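Local atomic coordinates of alpha,alpha-trehalose-phosphate synthase (UDP-forming) (Burkholderia multivorans, PDB entry 5UOF), a protein that belongs to glycosyltransferase family 20 and is built on the two-domain GT-B architecture of Rossmann-like folds. Residues S277-R283 and Y366-D372; Q285-M290 and L416-A420; L376-E380 and A401-L405; V392-F398 and A408-Y414; E404-L409 and R437-N441. All coordinates share one frame; numbering follows the deposited sequence.

Contact 1. Residues S277-R283 and Y366-D372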
# COMPACT_ATOMS: atom_id res chain seq x y z
N SER A 277 10.77 -7.35 -1.67
CA SER A 277 9.47 -7.89 -2.04
C SER A 277 9.36 -9.39 -1.79
O SER A 277 8.26 -9.94 -1.91
CB SER A 277 9.16 -7.61 -3.51
OG SER A 277 9.92 -8.46 -4.35
N LYS A 278 10.46 -10.06 -1.45
CA LYS A 278 10.46 -11.52 -1.45
C LYS A 278 9.99 -12.14 -0.14
O LYS A 278 9.57 -13.30 -0.14
CB LYS A 278 11.86 -12.04 -1.78
CG LYS A 278 12.36 -11.59 -3.16
CD LYS A 278 11.39 -12.01 -4.22
CE LYS A 278 11.96 -11.78 -5.61
NZ LYS A 278 10.96 -12.22 -6.62
N GLY A 279 10.02 -11.39 0.96
CA GLY A 279 9.59 -11.96 2.24
C GLY A 279 10.40 -13.17 2.66
O GLY A 279 9.82 -14.17 3.12
N LEU A 280 11.72 -13.11 2.50
CA LEU A 280 12.51 -14.31 2.74
C LEU A 280 12.64 -14.62 4.23
O LEU A 280 12.81 -15.78 4.60
CB LEU A 280 13.87 -14.17 2.07
CG LEU A 280 13.71 -14.28 0.55
CD1 LEU A 280 14.94 -13.79 -0.21
CD2 LEU A 280 13.40 -15.74 0.19
N VAL A 281 12.57 -13.61 5.10
CA VAL A 281 12.52 -13.90 6.53
C VAL A 281 11.27 -14.72 6.84
O VAL A 281 11.33 -15.73 7.55
CB VAL A 281 12.55 -12.61 7.36
CG1 VAL A 281 12.19 -12.93 8.82
CG2 VAL A 281 13.93 -11.97 7.27
N GLU A 282 10.13 -14.26 6.32
CA GLU A 282 8.87 -14.98 6.51
C GLU A 282 8.97 -16.38 5.94
O GLU A 282 8.48 -17.34 6.54
CB GLU A 282 7.72 -14.22 5.85
CG GLU A 282 7.35 -12.91 6.54
CD GLU A 282 8.19 -11.72 6.09
OE1 GLU A 282 7.85 -10.58 6.47
OE2 GLU A 282 9.19 -11.92 5.37
N ARG A 283 9.60 -16.51 4.78
CA ARG A 283 9.81 -17.81 4.15
C ARG A 283 10.48 -18.78 5.12
O ARG A 283 10.01 -19.91 5.35
CB ARG A 283 10.65 -17.61 2.88
CG ARG A 283 10.62 -18.75 1.87
CD ARG A 283 9.46 -18.60 0.90
NE ARG A 283 9.48 -17.30 0.21
CZ ARG A 283 10.09 -17.07 -0.95
NH1 ARG A 283 10.77 -18.03 -1.56
NH2 ARG A 283 10.05 -15.85 -1.48
N TYR A 366 8.48 -23.64 -3.11
CA TYR A 366 8.07 -22.73 -2.04
C TYR A 366 8.30 -21.31 -2.56
O TYR A 366 9.42 -20.78 -2.49
CB TYR A 366 8.89 -23.05 -0.81
CG TYR A 366 8.53 -22.36 0.49
CD1 TYR A 366 7.31 -21.75 0.69
CD2 TYR A 366 9.45 -22.36 1.53
CE1 TYR A 366 7.02 -21.13 1.92
CE2 TYR A 366 9.17 -21.77 2.74
CZ TYR A 366 7.97 -21.15 2.93
OH TYR A 366 7.73 -20.54 4.14
N VAL A 367 7.25 -20.72 -3.11
CA VAL A 367 7.36 -19.47 -3.87
C VAL A 367 6.35 -18.46 -3.33
O VAL A 367 5.26 -18.29 -3.88
CB VAL A 367 7.13 -19.74 -5.37
CG1 VAL A 367 7.42 -18.50 -6.20
CG2 VAL A 367 7.97 -20.92 -5.84
N THR A 368 6.70 -17.77 -2.26
CA THR A 368 5.72 -16.94 -1.54
C THR A 368 6.23 -15.52 -1.33
O THR A 368 6.28 -15.03 -0.20
CB THR A 368 5.34 -17.61 -0.22
OG1 THR A 368 6.51 -17.76 0.60
CG2 THR A 368 4.73 -19.02 -0.47
N PRO A 369 6.55 -14.80 -2.41
CA PRO A 369 6.95 -13.40 -2.26
C PRO A 369 5.82 -12.56 -1.71
O PRO A 369 4.64 -12.87 -1.91
CB PRO A 369 7.28 -12.96 -3.70
CG PRO A 369 6.41 -13.87 -4.57
CD PRO A 369 6.46 -15.20 -3.83
N LEU A 370 6.18 -11.46 -1.03
CA LEU A 370 5.17 -10.54 -0.52
C LEU A 370 4.43 -9.85 -1.65
O LEU A 370 3.25 -9.49 -1.50
CB LEU A 370 5.81 -9.49 0.39
CG LEU A 370 6.64 -10.09 1.52
CD1 LEU A 370 7.18 -8.97 2.42
CD2 LEU A 370 5.82 -11.12 2.31
N ARG A 371 5.09 -9.65 -2.79
CA ARG A 371 4.50 -9.00 -3.95
C ARG A 371 5.39 -9.28 -5.16
O ARG A 371 6.62 -9.16 -5.06
CB ARG A 371 4.37 -7.49 -3.68
CG ARG A 371 3.75 -6.67 -4.80
CD ARG A 371 2.36 -7.15 -5.17
NE ARG A 371 1.36 -6.84 -4.15
CZ ARG A 371 0.06 -6.73 -4.41
NH1 ARG A 371 -0.38 -6.88 -5.66
NH2 ARG A 371 -0.79 -6.43 -3.44
N ASP A 372 4.77 -9.67 -6.28
CA ASP A 372 5.53 -10.03 -7.47
C ASP A 372 4.64 -9.81 -8.70
O ASP A 372 3.49 -10.25 -8.72
CB ASP A 372 5.99 -11.49 -7.38
CG ASP A 372 7.13 -11.83 -8.34
OD1 ASP A 372 7.08 -11.41 -9.52
OD2 ASP A 372 8.06 -12.54 -7.91
O HOH W 1 9.10 -9.91 -6.32
O HOH W 2 7.84 -15.44 1.82

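Contact 2. Residues Q285-M290 and L416-A420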
# COMPACT_ATOMS: atom_id res chain seq x y z
N GLN A 285 10.90 -18.44 8.42
CA GLN A 285 10.23 -18.59 9.71
C GLN A 285 9.03 -19.52 9.61
O GLN A 285 8.68 -20.20 10.58
CB GLN A 285 9.80 -17.23 10.26
CG GLN A 285 10.99 -16.38 10.70
CD GLN A 285 10.58 -15.08 11.37
OE1 GLN A 285 9.40 -14.73 11.38
NE2 GLN A 285 11.55 -14.35 11.92
N ALA A 286 8.35 -19.54 8.46
CA ALA A 286 7.24 -20.47 8.32
C ALA A 286 7.73 -21.91 8.24
O ALA A 286 7.06 -22.82 8.73
CB ALA A 286 6.42 -20.12 7.08
N PHE A 287 8.90 -22.14 7.63
CA PHE A 287 9.49 -23.48 7.65
C PHE A 287 9.85 -23.88 9.07
O PHE A 287 9.61 -25.02 9.49
CB PHE A 287 10.72 -23.51 6.73
CG PHE A 287 11.34 -24.87 6.59
CD1 PHE A 287 10.68 -25.88 5.92
CD2 PHE A 287 12.61 -25.12 7.10
CE1 PHE A 287 11.27 -27.15 5.79
CE2 PHE A 287 13.20 -26.37 6.96
CZ PHE A 287 12.53 -27.38 6.31
N GLU A 288 10.43 -22.95 9.83
CA GLU A 288 10.71 -23.19 11.24
C GLU A 288 9.44 -23.56 12.00
O GLU A 288 9.42 -24.53 12.76
CB GLU A 288 11.34 -21.94 11.85
CG GLU A 288 11.57 -22.03 13.35
CD GLU A 288 11.89 -20.68 13.97
OE1 GLU A 288 11.75 -19.64 13.28
OE2 GLU A 288 12.28 -20.67 15.16
N ARG A 289 8.37 -22.80 11.78
CA ARG A 289 7.11 -23.04 12.46
C ARG A 289 6.55 -24.41 12.10
O ARG A 289 6.03 -25.12 12.96
CB ARG A 289 6.10 -21.94 12.11
CG ARG A 289 4.80 -22.01 12.86
CD ARG A 289 4.03 -20.68 12.77
NE ARG A 289 4.74 -19.58 13.44
CZ ARG A 289 4.20 -18.38 13.67
NH1 ARG A 289 2.96 -18.12 13.30
NH2 ARG A 289 4.91 -17.44 14.29
N MET A 290 6.68 -24.82 10.83
CA MET A 290 6.22 -26.15 10.47
C MET A 290 6.99 -27.22 11.22
O MET A 290 6.40 -28.18 11.72
CB MET A 290 6.34 -26.35 8.96
CG MET A 290 5.56 -27.55 8.47
SD MET A 290 6.41 -28.34 7.10
CE MET A 290 7.82 -29.05 7.93
N LEU A 416 2.18 -16.49 8.81
CA LEU A 416 3.21 -17.52 8.88
C LEU A 416 2.61 -18.88 9.20
O LEU A 416 3.08 -19.91 8.68
CB LEU A 416 4.27 -17.17 9.93
CG LEU A 416 5.00 -15.84 9.73
CD1 LEU A 416 6.02 -15.63 10.85
CD2 LEU A 416 5.67 -15.82 8.38
N SER A 417 1.59 -18.92 10.05
CA SER A 417 0.98 -20.20 10.37
C SER A 417 0.28 -20.81 9.17
O SER A 417 0.33 -22.03 8.97
CB SER A 417 0.02 -20.05 11.54
OG SER A 417 0.75 -19.80 12.72
N GLN A 418 -0.38 -19.99 8.34
CA GLN A 418 -0.96 -20.55 7.13
C GLN A 418 0.13 -21.11 6.22
O GLN A 418 -0.04 -22.19 5.64
CB GLN A 418 -1.80 -19.52 6.37
CG GLN A 418 -2.38 -20.11 5.07
CD GLN A 418 -3.00 -19.09 4.13
OE1 GLN A 418 -2.60 -17.93 4.10
NE2 GLN A 418 -4.00 -19.52 3.36
N MET A 419 1.25 -20.40 6.09
CA MET A 419 2.34 -20.90 5.27
C MET A 419 2.90 -22.20 5.82
O MET A 419 3.15 -23.15 5.06
CB MET A 419 3.45 -19.86 5.14
CG MET A 419 3.01 -18.66 4.32
SD MET A 419 4.31 -18.14 3.16
CE MET A 419 5.51 -17.46 4.29
N ALA A 420 3.10 -22.27 7.14
CA ALA A 420 3.57 -23.51 7.75
C ALA A 420 2.60 -24.66 7.49
O ALA A 420 3.02 -25.78 7.16
CB ALA A 420 3.78 -23.32 9.25

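Contact 3. Residues L376-E380 and A401-L405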
# COMPACT_ATOMS: atom_id res chain seq x y z
N LEU A 376 8.25 -16.04 -12.46
CA LEU A 376 8.46 -17.14 -13.39
C LEU A 376 9.03 -18.39 -12.72
O LEU A 376 8.86 -19.49 -13.25
CB LEU A 376 9.39 -16.69 -14.53
CG LEU A 376 8.81 -15.54 -15.37
CD1 LEU A 376 9.84 -15.02 -16.36
CD2 LEU A 376 7.53 -15.97 -16.10
N VAL A 377 9.67 -18.25 -11.55
CA VAL A 377 10.10 -19.44 -10.82
C VAL A 377 8.90 -20.34 -10.52
O VAL A 377 9.00 -21.56 -10.63
CB VAL A 377 10.88 -19.05 -9.55
CG1 VAL A 377 10.94 -20.22 -8.57
CG2 VAL A 377 12.28 -18.59 -9.92
N ALA A 378 7.75 -19.76 -10.15
CA ALA A 378 6.57 -20.59 -9.89
C ALA A 378 6.19 -21.40 -11.13
O ALA A 378 5.87 -22.59 -11.03
CB ALA A 378 5.40 -19.72 -9.43
N LYS A 379 6.23 -20.78 -12.31
CA LYS A 379 5.85 -21.49 -13.53
C LYS A 379 6.91 -22.52 -13.91
O LYS A 379 6.57 -23.64 -14.33
CB LYS A 379 5.61 -20.48 -14.66
CG LYS A 379 4.50 -19.47 -14.33
CD LYS A 379 4.07 -18.65 -15.54
CE LYS A 379 2.80 -17.82 -15.23
NZ LYS A 379 2.32 -17.03 -16.42
N GLU A 380 8.18 -22.15 -13.77
CA GLU A 380 9.29 -23.07 -14.03
C GLU A 380 9.23 -24.27 -13.09
O GLU A 380 9.54 -25.40 -13.50
CB GLU A 380 10.63 -22.37 -13.86
CG GLU A 380 10.88 -21.31 -14.92
CD GLU A 380 11.94 -20.30 -14.51
OE1 GLU A 380 12.54 -20.45 -13.43
OE2 GLU A 380 12.19 -19.35 -15.29
N ALA A 401 1.35 -14.71 -10.82
CA ALA A 401 1.10 -16.06 -11.33
C ALA A 401 -0.04 -16.76 -10.60
O ALA A 401 -0.59 -17.74 -11.13
CB ALA A 401 2.37 -16.91 -11.24
N ALA A 402 -0.41 -16.28 -9.41
CA ALA A 402 -1.51 -16.88 -8.66
C ALA A 402 -2.84 -16.78 -9.40
O ALA A 402 -3.73 -17.59 -9.16
CB ALA A 402 -1.64 -16.20 -7.29
N ALA A 403 -2.99 -15.81 -10.31
CA ALA A 403 -4.22 -15.72 -11.08
C ALA A 403 -4.37 -16.87 -12.06
O ALA A 403 -5.48 -17.16 -12.51
CB ALA A 403 -4.25 -14.39 -11.84
N GLU A 404 -3.27 -17.54 -12.39
CA GLU A 404 -3.26 -18.63 -13.36
C GLU A 404 -3.07 -20.00 -12.72
O GLU A 404 -3.75 -20.96 -13.10
CB GLU A 404 -2.14 -18.42 -14.39
CG GLU A 404 -2.32 -17.20 -15.28
CD GLU A 404 -1.11 -16.94 -16.16
OE1 GLU A 404 -0.20 -16.20 -15.73
OE2 GLU A 404 -1.08 -17.49 -17.29
N LEU A 405 -2.16 -20.10 -11.76
CA LEU A 405 -1.78 -21.39 -11.17
C LEU A 405 -2.75 -21.75 -10.06
O LEU A 405 -2.42 -21.79 -8.87
CB LEU A 405 -0.33 -21.34 -10.69
CG LEU A 405 0.68 -21.03 -11.82
CD1 LEU A 405 2.10 -20.99 -11.28
CD2 LEU A 405 0.57 -22.02 -12.99
O HOH W 3 1.76 -18.96 -18.38

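Contact 4. Residues V392-F398 and A408-Y414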
# COMPACT_ATOMS: atom_id res chain seq x y z
N VAL A 392 4.44 -30.17 -5.32
CA VAL A 392 3.35 -29.27 -4.98
C VAL A 392 3.90 -27.85 -4.90
O VAL A 392 4.94 -27.62 -4.27
CB VAL A 392 2.71 -29.63 -3.63
CG1 VAL A 392 1.64 -28.60 -3.25
CG2 VAL A 392 2.14 -31.04 -3.68
N LEU A 393 3.21 -26.91 -5.54
CA LEU A 393 3.60 -25.51 -5.50
C LEU A 393 2.84 -24.81 -4.39
O LEU A 393 1.61 -24.81 -4.38
CB LEU A 393 3.32 -24.83 -6.84
CG LEU A 393 3.54 -23.31 -6.90
CD1 LEU A 393 5.01 -22.98 -6.74
CD2 LEU A 393 3.01 -22.78 -8.22
N VAL A 394 3.59 -24.19 -3.47
CA VAL A 394 3.03 -23.30 -2.45
C VAL A 394 3.32 -21.89 -2.92
O VAL A 394 4.48 -21.52 -3.10
CB VAL A 394 3.65 -23.56 -1.07
CG1 VAL A 394 3.12 -22.56 -0.07
CG2 VAL A 394 3.32 -24.99 -0.61
N LEU A 395 2.26 -21.10 -3.14
CA LEU A 395 2.38 -19.87 -3.93
C LEU A 395 1.70 -18.72 -3.21
O LEU A 395 0.56 -18.86 -2.75
CB LEU A 395 1.75 -20.05 -5.32
CG LEU A 395 1.79 -18.84 -6.27
CD1 LEU A 395 3.22 -18.45 -6.55
CD2 LEU A 395 1.08 -19.17 -7.58
N SER A 396 2.37 -17.57 -3.15
CA SER A 396 1.79 -16.36 -2.57
C SER A 396 0.64 -15.84 -3.43
O SER A 396 0.76 -15.72 -4.65
CB SER A 396 2.85 -15.27 -2.46
OG SER A 396 2.25 -14.01 -2.18
N GLU A 397 -0.46 -15.46 -2.77
CA GLU A 397 -1.58 -14.85 -3.47
C GLU A 397 -1.25 -13.47 -4.03
O GLU A 397 -2.06 -12.93 -4.77
CB GLU A 397 -2.78 -14.72 -2.54
CG GLU A 397 -2.55 -13.85 -1.35
CD GLU A 397 -3.82 -13.66 -0.55
OE1 GLU A 397 -4.62 -12.75 -0.89
OE2 GLU A 397 -4.04 -14.44 0.39
N PHE A 398 -0.12 -12.89 -3.65
CA PHE A 398 0.29 -11.59 -4.17
C PHE A 398 1.29 -11.70 -5.31
O PHE A 398 1.85 -10.67 -5.73
CB PHE A 398 0.90 -10.74 -3.06
CG PHE A 398 -0.03 -10.52 -1.89
CD1 PHE A 398 -1.16 -9.74 -2.02
CD2 PHE A 398 0.25 -11.11 -0.66
CE1 PHE A 398 -2.00 -9.53 -0.93
CE2 PHE A 398 -0.59 -10.91 0.42
CZ PHE A 398 -1.71 -10.12 0.29
N ALA A 408 -1.99 -24.43 -7.36
CA ALA A 408 -1.09 -24.20 -6.24
C ALA A 408 -1.87 -24.16 -4.94
O ALA A 408 -3.07 -23.88 -4.92
CB ALA A 408 -0.34 -22.87 -6.41
N LEU A 409 -1.18 -24.49 -3.85
CA LEU A 409 -1.66 -24.14 -2.51
C LEU A 409 -1.36 -22.66 -2.35
O LEU A 409 -0.20 -22.27 -2.16
CB LEU A 409 -0.97 -24.98 -1.44
CG LEU A 409 -1.34 -26.47 -1.36
CD1 LEU A 409 -0.59 -27.14 -0.21
CD2 LEU A 409 -2.86 -26.66 -1.16
N LEU A 410 -2.39 -21.82 -2.44
CA LEU A 410 -2.22 -20.38 -2.35
C LEU A 410 -2.21 -19.94 -0.89
O LEU A 410 -3.06 -20.37 -0.11
CB LEU A 410 -3.35 -19.66 -3.09
CG LEU A 410 -3.38 -19.99 -4.58
CD1 LEU A 410 -4.72 -19.60 -5.18
CD2 LEU A 410 -2.22 -19.27 -5.29
N VAL A 411 -1.26 -19.07 -0.54
CA VAL A 411 -1.14 -18.63 0.85
C VAL A 411 -0.92 -17.12 0.91
O VAL A 411 -0.47 -16.48 -0.05
CB VAL A 411 0.00 -19.35 1.59
CG1 VAL A 411 -0.27 -20.84 1.64
CG2 VAL A 411 1.34 -19.06 0.92
N ASN A 412 -1.23 -16.57 2.07
CA ASN A 412 -0.90 -15.19 2.38
C ASN A 412 0.40 -15.20 3.16
O ASN A 412 0.42 -15.68 4.30
CB ASN A 412 -2.03 -14.56 3.19
CG ASN A 412 -1.82 -13.07 3.44
OD1 ASN A 412 -0.70 -12.61 3.57
ND2 ASN A 412 -2.92 -12.31 3.53
N PRO A 413 1.50 -14.69 2.61
CA PRO A 413 2.80 -14.81 3.31
C PRO A 413 2.89 -13.98 4.58
O PRO A 413 3.83 -14.20 5.37
CB PRO A 413 3.81 -14.33 2.26
CG PRO A 413 3.03 -13.42 1.36
CD PRO A 413 1.62 -13.98 1.33
N TYR A 414 1.95 -13.08 4.84
CA TYR A 414 1.87 -12.39 6.12
C TYR A 414 1.24 -13.25 7.20
O TYR A 414 1.14 -12.80 8.35
CB TYR A 414 1.08 -11.10 5.97
CG TYR A 414 1.79 -10.13 5.05
CD1 TYR A 414 2.78 -9.29 5.54
CD2 TYR A 414 1.49 -10.10 3.69
CE1 TYR A 414 3.44 -8.41 4.71
CE2 TYR A 414 2.16 -9.21 2.84
CZ TYR A 414 3.13 -8.38 3.36
OH TYR A 414 3.79 -7.49 2.55
O HOH W 4 -5.67 -13.82 2.28

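Contact 5. Residues E404-L409 and R437-N441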
# COMPACT_ATOMS: atom_id res chain seq x y z
N GLU A 404 -3.27 -17.54 -12.39
CA GLU A 404 -3.26 -18.63 -13.36
C GLU A 404 -3.07 -20.00 -12.72
O GLU A 404 -3.75 -20.96 -13.10
CB GLU A 404 -2.14 -18.42 -14.39
CG GLU A 404 -2.32 -17.20 -15.28
CD GLU A 404 -1.11 -16.94 -16.16
OE1 GLU A 404 -0.20 -16.20 -15.73
OE2 GLU A 404 -1.08 -17.49 -17.29
N LEU A 405 -2.16 -20.10 -11.76
CA LEU A 405 -1.78 -21.39 -11.17
C LEU A 405 -2.75 -21.75 -10.06
O LEU A 405 -2.42 -21.79 -8.87
CB LEU A 405 -0.33 -21.34 -10.69
CG LEU A 405 0.68 -21.03 -11.82
CD1 LEU A 405 2.10 -20.99 -11.28
CD2 LEU A 405 0.57 -22.02 -12.99
N THR A 406 -3.99 -22.04 -10.48
CA THR A 406 -5.05 -22.32 -9.53
C THR A 406 -4.87 -23.64 -8.80
O THR A 406 -5.56 -23.88 -7.80
CB THR A 406 -6.40 -22.30 -10.25
OG1 THR A 406 -6.38 -23.22 -11.34
CG2 THR A 406 -6.70 -20.88 -10.77
N GLY A 407 -3.97 -24.50 -9.27
CA GLY A 407 -3.66 -25.74 -8.57
C GLY A 407 -2.62 -25.60 -7.48
O GLY A 407 -2.35 -26.56 -6.76
N ALA A 408 -1.99 -24.43 -7.36
CA ALA A 408 -1.09 -24.20 -6.24
C ALA A 408 -1.87 -24.16 -4.94
O ALA A 408 -3.07 -23.88 -4.92
CB ALA A 408 -0.34 -22.87 -6.41
N LEU A 409 -1.18 -24.49 -3.85
CA LEU A 409 -1.66 -24.14 -2.51
C LEU A 409 -1.36 -22.66 -2.35
O LEU A 409 -0.20 -22.27 -2.16
CB LEU A 409 -0.97 -24.98 -1.44
CG LEU A 409 -1.34 -26.47 -1.36
CD1 LEU A 409 -0.59 -27.14 -0.21
CD2 LEU A 409 -2.86 -26.66 -1.16
N ARG A 437 -3.71 -31.31 -9.13
CA ARG A 437 -3.25 -29.92 -9.07
C ARG A 437 -2.18 -29.65 -10.13
O ARG A 437 -2.19 -28.59 -10.77
CB ARG A 437 -2.70 -29.61 -7.68
CG ARG A 437 -3.76 -29.63 -6.59
CD ARG A 437 -3.14 -29.46 -5.23
NE ARG A 437 -4.20 -29.25 -4.24
CZ ARG A 437 -4.76 -28.07 -3.99
NH1 ARG A 437 -4.34 -26.98 -4.63
NH2 ARG A 437 -5.73 -27.98 -3.10
N HIS A 438 -1.25 -30.58 -10.30
CA HIS A 438 -0.20 -30.40 -11.29
C HIS A 438 -0.79 -30.27 -12.69
O HIS A 438 -0.40 -29.37 -13.46
CB HIS A 438 0.79 -31.55 -11.24
CG HIS A 438 1.83 -31.47 -12.32
ND1 HIS A 438 2.83 -30.52 -12.31
CD2 HIS A 438 1.98 -32.17 -13.47
CE1 HIS A 438 3.57 -30.66 -13.39
NE2 HIS A 438 3.07 -31.65 -14.12
N GLU A 439 -1.72 -31.17 -13.06
CA GLU A 439 -2.25 -31.12 -14.41
C GLU A 439 -3.11 -29.88 -14.61
O GLU A 439 -3.16 -29.34 -15.72
CB GLU A 439 -3.04 -32.39 -14.73
CG GLU A 439 -2.19 -33.65 -14.72
CD GLU A 439 -1.17 -33.69 -15.86
OE1 GLU A 439 -1.45 -33.08 -16.92
OE2 GLU A 439 -0.10 -34.32 -15.69
N GLU A 440 -3.80 -29.44 -13.56
CA GLU A 440 -4.53 -28.17 -13.62
C GLU A 440 -3.59 -27.02 -13.95
O GLU A 440 -3.85 -26.22 -14.86
CB GLU A 440 -5.25 -27.96 -12.29
CG GLU A 440 -5.99 -26.65 -12.15
CD GLU A 440 -6.72 -26.57 -10.83
OE1 GLU A 440 -6.86 -27.61 -10.15
OE2 GLU A 440 -7.15 -25.47 -10.44
N ASN A 441 -2.46 -26.93 -13.23
CA ASN A 441 -1.49 -25.86 -13.48
C ASN A 441 -0.82 -26.02 -14.84
O ASN A 441 -0.64 -25.04 -15.57
CB ASN A 441 -0.44 -25.84 -12.38
CG ASN A 441 -0.96 -25.21 -11.09
OD1 ASN A 441 -1.96 -24.51 -11.11
ND2 ASN A 441 -0.28 -25.46 -9.98
O HOH W 5 -6.02 -24.66 -4.95

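Contact 1. Residues S277-R283 and Y366-D372
Arg283 CD lies over the Tyr366 ring, 3.5 Å from the centroid and almost on its normal, a CH-pi contact; the guanidinium is turned 68° from the ring. One guanidinium face carries Leu280 CD2, the opposite face Thr368 N, 3.7 Å above the plane, and at the edge a water accepts from NE and lies between Gly279 O and Thr368 O. Bent at chi2 and chi3 (87° and 56°), the arginine donates NH2 to Lys278 O at 2.9 Å and pairs it with Asp272. Tyr366 OH donates to Arg283 O at 2.7 Å, in the carbonyl plane on a lone pair. Leu370 CG packs 3.6 Å from Gly279 CA, and Lys278 NZ forms a salt bridge with Asp372 OD2 (3.2 Å), itself bonded to Asn375 ND2. Leu370 N and Arg371 N make weak bonds to Ser277 O. Arg283 thus ties the start of helix 280-293 to the end of strand 364-367 in this Rossmann-like domain, and Asp272 probably balances the charge of its buried guanidinium.

Contact 2. Residues Q285-M290 and L416-A420
Arg289 lies across Leu416 at about a right angle where two helices of the Rossmann-like domain, 280-293 and 416-428, pack on one face of its parallel sheet. The short segments cross at -64° with their axes 8.0 Å apart. Leu416 CB sits over one face of the Arg289 guanidinium, 3.7 Å above its plane and displaced toward the rim. With CG anti to the backbone N (chi1 -174°) and a bend at chi3, the arginine swings its NH1 to Ser417 OG, which lies somewhat out of the guanidinium plane. Gln285 passes obliquely by Leu416, whose CD1 comes 3.5 Å from OE1; the NE2 of the same amide bonds to Glu327. Small residues allow the close approach of the backbones: Ala286 CB meets Met419 CB at 3.6 Å, and Ala420 CB rests 3.4 Å from Ala286 O. Met290 CB adds a looser apolar contact to Ala420, while its thioether turns away toward Leu423 and Leu427. The Arg289 NH1 to Ser417 OG hydrogen bond measures 2.8 Å, with 148° at the hydrogen.

Contact 3. Residues L376-E380 and A401-L405
The nearest CA atoms of helix 376-384 and of the 3-10 turn 401-403 with the loop after it, those of Ala378 and Ala401, are 7.2 Å apart, and side chains alone make the contact. Both elements belong to the Rossmann-like domain and lie on the side of its parallel sheet where Leu393 and Leu395 project; the loop links the last two strands, 392-396 and 409-411. Lys379 carries most of the contact. Extended beyond CG, the chain runs its aliphatic part past Leu405 obliquely, with CG 4.2 Å from Leu405 CD1, and then past Ala401, whose CB is 4.1 Å from Lys379 CE. At its end the lysine meets Glu404, in the conformer described here, at about a right angle in a hydrogen-bonded salt bridge. A water accepts from Lys379 NZ at 2.8 Å and gives a weak bond to Glu404 OE2. Further grips fix the charged pair: Ile235 O accepts from the lysine, and Asn448 bonds to Glu404 OE2. These partners probably help to keep both groups charged in a buried setting. Beside the ion pair the contact is apolar, Ala378 CB touching Leu405 CD1 at 4.0 Å, with Leu445 of helix 431-447 packed against both Lys379 and Leu405. Lys379 NZ reaches Glu404 OE1 at 2.7 Å on its syn side, 34° out of the carboxylate plane.

Contact 4. Residues V392-F398 and A408-Y414
Ala408 opens the pairing by setting its CB between Leu393 and Leu395, 3.7 Å from Leu395 CB. Leu409 follows as the first parallel bridge partner, opposite Val394: its N donates to Leu393 O, and its O accepts from Leu395 N. On the face shared with Val394, its CD1 meets Val392 CG1 at 4.0 Å. Leu410 turns to the other face, lying side by side with Leu395 and pointing the same way, their CD2 atoms touching. Val411 bonds twice to the neighbouring strand, N to Leu395 O and O from Glu397 N, each at 2.9 Å, while its CG2 packs on Val394 CG1. Past the strand, Asn412 directs OD1 to the edge of the Phe398 ring, near its plane and 3.6 Å from CE2, with ring and amide 84° apart; OD1 also accepts from Tyr414 N in an Asx turn. Arg174 of the second subunit forms a salt bridge to Glu397 OE1 through its NH2 and accepts from Asn412 ND2 through its backbone O, so this end faces the dimer partner. Pro413 CD lies 3.6 Å from Ser396 OG, which accepts from Phe398 N in an ST turn and bonds to Pro369 O. Tyr414 presents its ring edge to Phe398 CE2. Parallel strands 392-396 and 409-411, the latter outermost, complete the six-stranded Rossmann-like sheet of a GT-B glycosyltransferase domain.

Contact 5. Residues E404-L409 and R437-N441
Asn441 and Gly407 form the tight, buried part: Asn441 OD1 accepts from Gly407 N at 2.7 Å, the donor tilted 32° from the amide carbonyl plane, while the asparagine side chain crosses that of Leu405 at about a right angle. With no CB in the way, Gly407 lies close to Arg437 O and Asn441 OD1, bringing the type I turn 405-408 down on helix 431-447. Arg437, extended from CG to NE, passes along Gly407 O and returns NH1 to it at 2.9 Å; the oxygen lies in the guanidinium plane, but the donor stands 65° above the carbonyl plane. Leu409 CD2 covers one guanidinium face, 3.5 Å above the plane and off centre, and Glu433 pairs with NE. The turn leads into edge strand 409-411 of the Rossmann-like sheet, so helix 431-447 is held to the loop joining its last two strands. The solvent flank is more exposed: Thr406 donates OG1 to Glu440 OE2 on its anti side, a short 2.5 Å, and a water links Thr406 O, Ala408 O and Arg437 NH1.

All five contacts belong to one Rossmann-like domain and gather round its parallel sheet. Contact 4 forms the edge of that sheet and is joined to contact 1 through adjacent strands 364-367 and 392-396; both are largely buried, yet contact 4 relies on regular backbone bonds and contact 1 on a folded arginine and waters. Contacts 1 and 2 share helix 280-293, contact 2 lying farther from the chain centre, only partly buried, with apolar packing and one arginine-serine bond. Contacts 3 and 5 share Glu404 and Leu405: the first has a buried ion pair, the second uses side-chain bonds to a turn with one exposed flank. Contacts 1, 2 and 4 also reach the second subunit.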